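PDB 6ABX: citrate synthase from Metallosphaera sedula, which probably catalyses the condensation of oxaloacetate with acetyl-CoA and water to citrate and CoA, the entry step of the tricarboxylic acid cycle. Local coordinates for residues M186-L195 with H339-I350; I279-E290 with F308-A316. All coordinates share one frame; numbering follows the deposited sequence.

Contact 1 (M186-L195 with H339-I350)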
loop_
_atom_site.group_PDB
_atom_site.type_symbol
_atom_site.label_atom_id
_atom_site.label_comp_id
_atom_site.label_asym_id
_atom_site.label_seq_id
_atom_site.Cartn_x
_atom_site.Cartn_y
_atom_site.Cartn_z
ATOM N N MET A 186 5.997 -5.789 4.750
ATOM C CA MET A 186 5.325 -5.105 5.859
ATOM C C MET A 186 4.131 -4.277 5.325
ATOM O O MET A 186 3.067 -4.237 5.922
ATOM C CB MET A 186 6.300 -4.246 6.665
ATOM C CG MET A 186 5.681 -3.467 7.814
ATOM S SD MET A 186 4.980 -4.605 8.992
ATOM C CE MET A 186 4.567 -3.455 10.307
ATOM N N ALA A 187 4.281 -3.570 4.214
ATOM C CA ALA A 187 3.167 -2.766 3.663
ATOM C C ALA A 187 1.973 -3.664 3.359
ATOM O O ALA A 187 0.840 -3.343 3.684
ATOM C CB ALA A 187 3.619 -2.025 2.434
ATOM N N CYS A 188 2.261 -4.841 2.771
ATOM C CA CYS A 188 1.230 -5.789 2.406
ATOM C C CYS A 188 0.499 -6.199 3.686
ATOM O O CYS A 188 -0.721 -6.352 3.648
ATOM C CB CYS A 188 1.762 -7.041 1.759
ATOM S SG CYS A 188 2.483 -6.742 0.117
ATOM N N LEU A 189 1.267 -6.468 4.744
ATOM C CA LEU A 189 0.701 -7.006 5.997
ATOM C C LEU A 189 -0.108 -5.929 6.729
ATOM O O LEU A 189 -1.146 -6.259 7.252
ATOM C CB LEU A 189 1.801 -7.550 6.892
ATOM C CG LEU A 189 2.392 -8.878 6.455
ATOM C CD1 LEU A 189 3.690 -9.145 7.206
ATOM C CD2 LEU A 189 1.407 -10.008 6.743
ATOM N N VAL A 190 0.343 -4.665 6.706
ATOM C CA VAL A 190 -0.443 -3.602 7.366
ATOM C C VAL A 190 -1.823 -3.539 6.718
ATOM O O VAL A 190 -2.854 -3.518 7.403
ATOM C CB VAL A 190 0.254 -2.253 7.331
ATOM C CG1 VAL A 190 -0.650 -1.169 7.880
ATOM C CG2 VAL A 190 1.533 -2.320 8.154
ATOM N N VAL A 191 -1.846 -3.540 5.388
ATOM C CA VAL A 191 -3.127 -3.482 4.653
ATOM C C VAL A 191 -3.965 -4.716 4.961
ATOM O O VAL A 191 -5.172 -4.620 5.201
ATOM C CB VAL A 191 -2.857 -3.336 3.149
ATOM C CG1 VAL A 191 -4.078 -3.540 2.296
ATOM C CG2 VAL A 191 -2.241 -1.974 2.852
ATOM N N ALA A 192 -3.352 -5.913 4.929
ATOM C CA ALA A 192 -4.130 -7.158 5.134
ATOM C C ALA A 192 -4.745 -7.200 6.535
ATOM O O ALA A 192 -5.801 -7.792 6.728
ATOM C CB ALA A 192 -3.222 -8.339 4.989
ATOM N N SER A 193 -4.024 -6.588 7.487
ATOM C CA SER A 193 -4.408 -6.632 8.917
ATOM C C SER A 193 -5.751 -5.935 9.148
ATOM O O SER A 193 -6.393 -6.174 10.193
ATOM C CB SER A 193 -3.324 -6.084 9.817
ATOM O OG SER A 193 -3.342 -4.645 9.881
ATOM N N THR A 194 -6.184 -5.079 8.210
ATOM C CA THR A 194 -7.470 -4.384 8.304
ATOM C C THR A 194 -8.609 -5.219 7.688
ATOM O O THR A 194 -9.748 -4.754 7.673
ATOM C CB THR A 194 -7.450 -3.001 7.627
ATOM O OG1 THR A 194 -7.404 -3.263 6.222
ATOM C CG2 THR A 194 -6.273 -2.129 8.007
ATOM N N LEU A 195 -8.285 -6.387 7.119
ATOM C CA LEU A 195 -9.154 -7.272 6.351
ATOM C C LEU A 195 -9.527 -6.664 4.995
ATOM O O LEU A 195 -10.474 -7.101 4.365
ATOM C CB LEU A 195 -10.367 -7.746 7.157
ATOM C CG LEU A 195 -10.007 -8.541 8.405
ATOM C CD1 LEU A 195 -11.259 -9.119 9.035
ATOM C CD2 LEU A 195 -9.010 -9.671 8.111
ATOM N N HIS A 339 2.817 -14.552 2.636
ATOM C CA HIS A 339 2.922 -13.946 3.969
ATOM C C HIS A 339 1.566 -13.477 4.480
ATOM O O HIS A 339 1.330 -13.596 5.725
ATOM C CB HIS A 339 3.954 -12.805 3.993
ATOM C CG HIS A 339 5.324 -13.319 4.236
ATOM N ND1 HIS A 339 5.757 -13.736 5.515
ATOM C CD2 HIS A 339 6.336 -13.571 3.384
ATOM C CE1 HIS A 339 6.992 -14.203 5.403
ATOM N NE2 HIS A 339 7.393 -14.062 4.097
ATOM N N VAL A 340 0.747 -12.871 3.607
ATOM C CA VAL A 340 -0.560 -12.397 3.984
ATOM C C VAL A 340 -1.405 -13.614 4.381
ATOM O O VAL A 340 -2.036 -13.590 5.438
ATOM C CB VAL A 340 -1.188 -11.525 2.890
ATOM C CG1 VAL A 340 -2.657 -11.212 3.124
ATOM C CG2 VAL A 340 -0.400 -10.232 2.711
ATOM N N ASP A 341 -1.429 -14.639 3.527
ATOM C CA ASP A 341 -2.221 -15.895 3.805
ATOM C C ASP A 341 -1.870 -16.460 5.187
ATOM O O ASP A 341 -2.769 -16.825 5.962
ATOM C CB ASP A 341 -2.037 -16.897 2.676
ATOM C CG ASP A 341 -3.043 -18.038 2.650
ATOM O OD1 ASP A 341 -4.231 -17.806 2.925
ATOM O OD2 ASP A 341 -2.635 -19.128 2.291
ATOM N N GLU A 342 -0.583 -16.516 5.505
ATOM C CA GLU A 342 -0.112 -17.064 6.758
ATOM C C GLU A 342 -0.612 -16.212 7.928
ATOM O O GLU A 342 -1.122 -16.769 8.901
ATOM C CB GLU A 342 1.411 -17.152 6.727
ATOM C CG GLU A 342 2.018 -17.614 8.005
ATOM C CD GLU A 342 3.527 -17.654 7.961
ATOM O OE1 GLU A 342 4.154 -16.553 7.825
ATOM O OE2 GLU A 342 4.078 -18.788 8.096
ATOM N N TYR A 343 -0.443 -14.894 7.820
ATOM C CA TYR A 343 -0.814 -13.930 8.894
ATOM C C TYR A 343 -2.299 -14.009 9.219
ATOM O O TYR A 343 -2.683 -13.946 10.426
ATOM C CB TYR A 343 -0.471 -12.501 8.463
ATOM C CG TYR A 343 -0.555 -11.505 9.589
ATOM C CD1 TYR A 343 0.425 -11.466 10.555
ATOM C CD2 TYR A 343 -1.582 -10.577 9.661
ATOM C CE1 TYR A 343 0.354 -10.597 11.628
ATOM C CE2 TYR A 343 -1.656 -9.689 10.713
ATOM C CZ TYR A 343 -0.672 -9.665 11.679
ATOM O OH TYR A 343 -0.733 -8.794 12.753
ATOM N N LEU A 344 -3.124 -14.116 8.173
ATOM C CA LEU A 344 -4.560 -14.076 8.290
ATOM C C LEU A 344 -5.130 -15.360 8.912
ATOM O O LEU A 344 -6.339 -15.401 9.135
ATOM C CB LEU A 344 -5.219 -13.846 6.934
ATOM C CG LEU A 344 -5.003 -12.447 6.343
ATOM C CD1 LEU A 344 -5.575 -12.387 4.948
ATOM C CD2 LEU A 344 -5.610 -11.353 7.231
ATOM N N LYS A 345 -4.293 -16.384 9.134
ATOM C CA LYS A 345 -4.731 -17.556 9.881
ATOM C C LYS A 345 -5.083 -17.132 11.312
ATOM O O LYS A 345 -5.872 -17.809 11.963
ATOM C CB LYS A 345 -3.626 -18.611 9.966
ATOM C CG LYS A 345 -3.257 -19.249 8.645
ATOM C CD LYS A 345 -4.446 -19.779 7.938
ATOM C CE LYS A 345 -4.140 -21.023 7.131
ATOM N NZ LYS A 345 -3.412 -20.683 5.891
ATOM N N ASP A 346 -4.472 -16.051 11.794
ATOM C CA ASP A 346 -4.745 -15.510 13.165
ATOM C C ASP A 346 -4.488 -13.996 13.126
ATOM O O ASP A 346 -3.502 -13.516 13.655
ATOM C CB ASP A 346 -3.860 -16.184 14.208
ATOM C CG ASP A 346 -4.176 -15.774 15.639
ATOM O OD1 ASP A 346 -5.290 -15.354 15.868
ATOM O OD2 ASP A 346 -3.258 -15.856 16.494
ATOM N N ASN A 347 -5.371 -13.277 12.420
ATOM C CA ASN A 347 -5.146 -11.857 12.121
ATOM C C ASN A 347 -5.091 -11.040 13.413
ATOM O O ASN A 347 -5.774 -11.327 14.395
ATOM C CB ASN A 347 -6.213 -11.279 11.205
ATOM C CG ASN A 347 -5.934 -9.848 10.825
ATOM O OD1 ASN A 347 -4.817 -9.545 10.397
ATOM N ND2 ASN A 347 -6.881 -8.959 11.079
ATOM N N LYS A 348 -4.270 -10.001 13.389
ATOM C CA LYS A 348 -4.308 -8.925 14.371
ATOM C C LYS A 348 -4.023 -7.600 13.657
ATOM O O LYS A 348 -3.034 -7.491 12.945
ATOM C CB LYS A 348 -3.257 -9.138 15.462
ATOM C CG LYS A 348 -3.352 -8.156 16.624
ATOM C CD LYS A 348 -2.431 -8.498 17.782
ATOM C CE LYS A 348 -2.518 -7.480 18.898
ATOM N NZ LYS A 348 -3.810 -7.564 19.592
ATOM N N LEU A 349 -4.920 -6.613 13.843
ATOM C CA LEU A 349 -4.728 -5.253 13.324
ATOM C C LEU A 349 -3.368 -4.727 13.744
ATOM O O LEU A 349 -2.987 -4.804 14.927
ATOM C CB LEU A 349 -5.866 -4.347 13.827
ATOM C CG LEU A 349 -5.796 -2.875 13.405
ATOM C CD1 LEU A 349 -6.209 -2.733 11.955
ATOM C CD2 LEU A 349 -6.704 -1.994 14.249
ATOM N N ILE A 350 -2.662 -4.110 12.809
ATOM C CA ILE A 350 -1.398 -3.473 13.118
ATOM C C ILE A 350 -1.670 -1.992 13.364
ATOM O O ILE A 350 -2.117 -1.284 12.454
ATOM C CB ILE A 350 -0.395 -3.718 11.994
ATOM C CG1 ILE A 350 -0.073 -5.208 11.920
ATOM C CG2 ILE A 350 0.822 -2.848 12.214
ATOM C CD1 ILE A 350 0.602 -5.627 10.646
#
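Ser193 is clasped by the chain that runs on from helix 324-343. Its OG lies between the backbone N and the carbonyl carbon (chi1 81°), close enough to its own helix to give its proton to Val190 O at 2.8 Å. The same oxygen accepts the backbone N-H of Ile350, N to OG 3.1 Å, so two bonds fix it. The carbonyl O of Ser193 takes ND2 of Asn347 at 3.0 Å. That donor sits above the carbonyl plane, while the oxygen lies almost in the plane of the Asn347 amide. A leucine in place of Asn347 would probably leave Ser193 O without this N-H donor and weaken the hold between the two residues. Ile350 CD1 lies against Leu189 O at 3.9 Å, and its side chain crosses that of Val190 at about a right angle.

In this mainly helical citrate synthase fold, helix 183-192 ends in a Schellman motif at Leu195. The axes of 186-192 and 339-343 cross at -40° and approach to 9.7 Å. Ala192 CB presses on Val340 CG1 at 3.5 Å, tighter than usual for two carbons. One turn back, the CD2 branch of Leu189 reaches Tyr343 CB at 3.6 Å, and the two side chains cross obliquely. Thr194 and Leu195 also pack on the second subunit. Separately, Lys348 forms a salt bridge with Glu8 of that subunit. Tyr343 OH gives its proton to Lys348 O at 2.7 Å, on a lone pair.

Contact 2 (I279-E290 with F308-A316)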
loop_
_atom_site.group_PDB
_atom_site.type_symbol
_atom_site.label_atom_id
_atom_site.label_comp_id
_atom_site.label_asym_id
_atom_site.label_seq_id
_atom_site.Cartn_x
_atom_site.Cartn_y
_atom_site.Cartn_z
ATOM N N ILE A 279 27.640 -7.797 -23.106
ATOM C CA ILE A 279 27.322 -8.448 -21.875
ATOM C C ILE A 279 28.598 -9.078 -21.299
ATOM O O ILE A 279 28.826 -9.079 -20.100
ATOM C CB ILE A 279 26.170 -9.457 -22.064
ATOM C CG1 ILE A 279 24.883 -8.776 -22.538
ATOM C CG2 ILE A 279 25.977 -10.280 -20.814
ATOM C CD1 ILE A 279 24.387 -7.628 -21.669
ATOM N N LYS A 280 29.443 -9.657 -22.168
ATOM C CA LYS A 280 30.670 -10.255 -21.681
ATOM C C LYS A 280 31.535 -9.195 -20.951
ATOM O O LYS A 280 32.073 -9.445 -19.885
ATOM C CB LYS A 280 31.460 -10.854 -22.848
ATOM C CG LYS A 280 32.668 -11.680 -22.426
ATOM C CD LYS A 280 32.953 -12.856 -23.344
ATOM C CE LYS A 280 33.480 -14.061 -22.591
ATOM N NZ LYS A 280 34.810 -13.780 -22.003
ATOM N N ARG A 281 31.650 -8.030 -21.569
ATOM C CA ARG A 281 32.394 -6.890 -21.072
ATOM C C ARG A 281 31.811 -6.481 -19.715
ATOM O O ARG A 281 32.537 -6.297 -18.717
ATOM C CB ARG A 281 32.288 -5.769 -22.101
ATOM C CG ARG A 281 33.007 -4.481 -21.740
ATOM C CD ARG A 281 33.207 -3.585 -22.955
ATOM N NE ARG A 281 31.968 -3.249 -23.652
ATOM C CZ ARG A 281 31.043 -2.363 -23.235
ATOM N NH1 ARG A 281 30.137 -1.940 -24.090
ATOM N NH2 ARG A 281 30.990 -1.916 -21.984
ATOM N N LEU A 282 30.485 -6.372 -19.666
ATOM C CA LEU A 282 29.819 -5.914 -18.455
ATOM C C LEU A 282 29.998 -6.905 -17.321
ATOM O O LEU A 282 30.152 -6.482 -16.146
ATOM C CB LEU A 282 28.337 -5.601 -18.705
ATOM C CG LEU A 282 28.021 -4.368 -19.544
ATOM C CD1 LEU A 282 26.522 -4.262 -19.769
ATOM C CD2 LEU A 282 28.497 -3.087 -18.887
ATOM N N PHE A 283 30.021 -8.207 -17.613
ATOM C CA PHE A 283 30.313 -9.183 -16.596
ATOM C C PHE A 283 31.773 -9.126 -16.121
ATOM O O PHE A 283 32.009 -9.348 -14.945
ATOM C CB PHE A 283 29.971 -10.603 -17.058
ATOM C CG PHE A 283 28.544 -10.954 -16.750
ATOM C CD1 PHE A 283 28.212 -11.414 -15.486
ATOM C CD2 PHE A 283 27.545 -10.794 -17.700
ATOM C CE1 PHE A 283 26.892 -11.709 -15.193
ATOM C CE2 PHE A 283 26.222 -11.077 -17.397
ATOM C CZ PHE A 283 25.909 -11.541 -16.141
ATOM N N GLU A 284 32.715 -8.936 -17.039
ATOM C CA GLU A 284 34.142 -8.770 -16.672
ATOM C C GLU A 284 34.259 -7.595 -15.694
ATOM O O GLU A 284 34.914 -7.731 -14.630
ATOM C CB GLU A 284 34.989 -8.555 -17.926
ATOM C CG GLU A 284 35.064 -9.802 -18.791
ATOM C CD GLU A 284 35.744 -9.671 -20.147
ATOM O OE1 GLU A 284 36.128 -8.540 -20.531
ATOM O OE2 GLU A 284 35.872 -10.711 -20.832
ATOM N N ILE A 285 33.617 -6.483 -16.056
ATOM C CA ILE A 285 33.580 -5.277 -15.194
ATOM C C ILE A 285 33.030 -5.629 -13.819
ATOM O O ILE A 285 33.631 -5.316 -12.777
ATOM C CB ILE A 285 32.822 -4.131 -15.867
ATOM C CG1 ILE A 285 33.578 -3.613 -17.085
ATOM C CG2 ILE A 285 32.493 -3.039 -14.861
ATOM C CD1 ILE A 285 32.792 -2.685 -17.938
ATOM N N ALA A 286 31.859 -6.291 -13.762
ATOM C CA ALA A 286 31.223 -6.587 -12.505
ATOM C C ALA A 286 32.120 -7.462 -11.604
ATOM O O ALA A 286 32.245 -7.260 -10.386
ATOM C CB ALA A 286 29.879 -7.254 -12.793
ATOM N N ASN A 287 32.762 -8.456 -12.204
ATOM C CA ASN A 287 33.606 -9.375 -11.487
ATOM C C ASN A 287 34.800 -8.638 -10.866
ATOM O O ASN A 287 35.133 -8.878 -9.685
ATOM C CB ASN A 287 34.006 -10.551 -12.380
ATOM C CG ASN A 287 32.839 -11.520 -12.531
ATOM O OD1 ASN A 287 31.864 -11.502 -11.749
ATOM N ND2 ASN A 287 32.930 -12.380 -13.528
ATOM N N ARG A 288 35.405 -7.736 -11.644
ATOM C CA ARG A 288 36.508 -6.915 -11.125
ATOM C C ARG A 288 36.053 -5.990 -10.004
ATOM O O ARG A 288 36.752 -5.876 -8.986
ATOM C CB ARG A 288 37.205 -6.132 -12.234
ATOM C CG ARG A 288 38.041 -6.993 -13.154
ATOM C CD ARG A 288 38.193 -6.342 -14.512
ATOM N NE ARG A 288 39.478 -6.552 -15.166
ATOM C CZ ARG A 288 40.448 -5.629 -15.187
ATOM N NH1 ARG A 288 40.520 -4.702 -14.235
ATOM N NH2 ARG A 288 41.318 -5.627 -16.175
ATOM N N VAL A 289 34.883 -5.335 -10.145
ATOM C CA VAL A 289 34.372 -4.516 -9.094
ATOM C C VAL A 289 34.142 -5.346 -7.832
ATOM O O VAL A 289 34.469 -4.929 -6.698
ATOM C CB VAL A 289 33.061 -3.807 -9.491
ATOM C CG1 VAL A 289 32.417 -3.136 -8.301
ATOM C CG2 VAL A 289 33.278 -2.818 -10.617
ATOM N N GLU A 290 33.585 -6.555 -8.031
ATOM C CA GLU A 290 33.313 -7.426 -6.894
ATOM C C GLU A 290 34.613 -7.746 -6.133
ATOM O O GLU A 290 34.649 -7.626 -4.907
ATOM C CB GLU A 290 32.617 -8.710 -7.383
ATOM C CG GLU A 290 32.019 -9.520 -6.256
ATOM C CD GLU A 290 32.068 -11.018 -6.494
ATOM O OE1 GLU A 290 31.424 -11.795 -5.736
ATOM O OE2 GLU A 290 32.808 -11.419 -7.399
ATOM N N PHE A 308 23.692 -6.669 -6.931
ATOM C CA PHE A 308 24.918 -6.479 -7.656
ATOM C C PHE A 308 24.835 -7.098 -9.051
ATOM O O PHE A 308 25.339 -6.521 -10.037
ATOM C CB PHE A 308 26.068 -7.068 -6.849
ATOM C CG PHE A 308 27.422 -6.721 -7.405
ATOM C CD1 PHE A 308 27.960 -5.470 -7.169
ATOM C CD2 PHE A 308 28.110 -7.607 -8.211
ATOM C CE1 PHE A 308 29.229 -5.152 -7.641
ATOM C CE2 PHE A 308 29.362 -7.274 -8.721
ATOM C CZ PHE A 308 29.892 -6.023 -8.462
ATOM N N TYR A 309 24.258 -8.310 -9.131
ATOM C CA TYR A 309 24.229 -9.100 -10.381
ATOM C C TYR A 309 22.823 -9.101 -11.019
ATOM O O TYR A 309 22.737 -9.345 -12.202
ATOM C CB TYR A 309 24.656 -10.550 -10.112
ATOM C CG TYR A 309 26.154 -10.696 -9.977
ATOM C CD1 TYR A 309 26.982 -10.416 -11.051
ATOM C CD2 TYR A 309 26.737 -11.057 -8.784
ATOM C CE1 TYR A 309 28.366 -10.522 -10.951
ATOM C CE2 TYR A 309 28.127 -11.087 -8.649
ATOM C CZ TYR A 309 28.934 -10.835 -9.737
ATOM O OH TYR A 309 30.304 -10.881 -9.583
ATOM N N SER A 310 21.742 -8.875 -10.255
ATOM C CA SER A 310 20.376 -9.135 -10.795
ATOM C C SER A 310 20.100 -8.238 -11.995
ATOM O O SER A 310 19.626 -8.723 -13.044
ATOM C CB SER A 310 19.330 -9.000 -9.764
ATOM O OG SER A 310 19.281 -7.672 -9.256
ATOM N N GLY A 311 20.370 -6.929 -11.866
ATOM C CA GLY A 311 20.076 -6.040 -12.985
ATOM C C GLY A 311 20.811 -6.428 -14.266
ATOM O O GLY A 311 20.239 -6.438 -15.355
ATOM N N LEU A 312 22.083 -6.801 -14.157
ATOM C CA LEU A 312 22.879 -7.222 -15.293
ATOM C C LEU A 312 22.329 -8.493 -15.949
ATOM O O LEU A 312 22.235 -8.598 -17.174
ATOM C CB LEU A 312 24.333 -7.380 -14.826
ATOM C CG LEU A 312 25.292 -7.958 -15.856
ATOM C CD1 LEU A 312 25.235 -7.147 -17.129
ATOM C CD2 LEU A 312 26.695 -7.983 -15.278
ATOM N N VAL A 313 21.892 -9.454 -15.130
ATOM C CA VAL A 313 21.265 -10.700 -15.638
ATOM C C VAL A 313 19.969 -10.391 -16.398
ATOM O O VAL A 313 19.808 -10.871 -17.499
ATOM C CB VAL A 313 21.036 -11.706 -14.498
ATOM C CG1 VAL A 313 20.114 -12.846 -14.903
ATOM C CG2 VAL A 313 22.361 -12.237 -13.973
ATOM N N PHE A 314 19.101 -9.556 -15.839
ATOM C CA PHE A 314 17.830 -9.216 -16.514
ATOM C C PHE A 314 18.101 -8.406 -17.789
ATOM O O PHE A 314 17.456 -8.601 -18.812
ATOM C CB PHE A 314 16.906 -8.493 -15.544
ATOM C CG PHE A 314 16.327 -9.431 -14.517
ATOM C CD1 PHE A 314 15.612 -10.543 -14.898
ATOM C CD2 PHE A 314 16.459 -9.169 -13.169
ATOM C CE1 PHE A 314 15.084 -11.413 -13.952
ATOM C CE2 PHE A 314 15.923 -10.048 -12.228
ATOM C CZ PHE A 314 15.289 -11.190 -12.627
ATOM N N TYR A 315 19.096 -7.507 -17.751
ATOM C CA TYR A 315 19.507 -6.771 -18.936
ATOM C C TYR A 315 20.003 -7.732 -20.026
ATOM O O TYR A 315 19.676 -7.539 -21.219
ATOM C CB TYR A 315 20.561 -5.720 -18.559
ATOM C CG TYR A 315 21.106 -4.930 -19.723
ATOM C CD1 TYR A 315 20.302 -4.017 -20.381
ATOM C CD2 TYR A 315 22.415 -5.046 -20.135
ATOM C CE1 TYR A 315 20.771 -3.274 -21.452
ATOM C CE2 TYR A 315 22.907 -4.317 -21.221
ATOM C CZ TYR A 315 22.080 -3.429 -21.875
ATOM O OH TYR A 315 22.516 -2.656 -22.918
ATOM N N ALA A 316 20.781 -8.736 -19.640
ATOM C CA ALA A 316 21.366 -9.723 -20.537
ATOM C C ALA A 316 20.253 -10.493 -21.261
ATOM O O ALA A 316 20.410 -10.920 -22.387
ATOM C CB ALA A 316 22.287 -10.651 -19.790
#
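Leu312 lays its CD2 methyl over the centre of the Phe283 ring, 3.5 Å from the centroid and 2° off the ring normal. This is a CH-pi contact. It joins two antiparallel helices of the citrate synthase fold, 277-297 and 310-316. The axes of 279-290 and 310-316 run at 173° and come within 10.9 Å. The CG of Leu312, anti to the backbone N, points the fork of the side chain at helix 277-297, and CD1 meets Leu282 CB at 3.8 Å. Val313 CG2 comes to the edge of the same Phe283 ring.

At the C-terminal end of helix 310-316, Ile279 CD1 meets the Tyr315 ring obliquely. Ile279 CG2 rests on Ala316 CB at 3.8 Å. The hydroxyl of Tyr315 bonds to Glu278.

At the other end, Phe308 turns its ring edge to helix 277-297. Val289 CG1 lies at that edge, 3.8 Å from Phe308 CE1, and so does the carbonyl O of Ala286. Phe308 also meets the ring of Phe251, and Val289 lies close to Leu248; both of these neighbours bind acetyl-CoA, so this end of the contact backs onto that site. Glu290, whose carboxylate stands near Tyr309 OH, has its salt bridge with Lys267. Tyr309 and Asn287 cross at about a right angle, with ring and amide planes 63° apart. Tyr309 OH gives its proton to Asn287 OD1 at 2.7 Å, nearly in line with the C=O bond.

Contacts 1 and 2 lie on opposite sides of the chain's centre. Their own centres are 37 Å apart and their nearest atoms about 18 Å, so they do not touch. Along the chain the order is 186-195, 279-290, 308-316 and 339-350: contact 1 joins the outer pair and contact 2 the inner pair. Helix 310-316 of contact 2 is followed directly by helix 324-343, which carries contact 1. All four segments are parts of one citrate synthase chain. Contact 2 lies beside acetyl-CoA-binding residues and touches no other chain. Contact 1 lies at the interface with the second subunit, and the side chain of Leu349 is about 5 Å from a bound citrate.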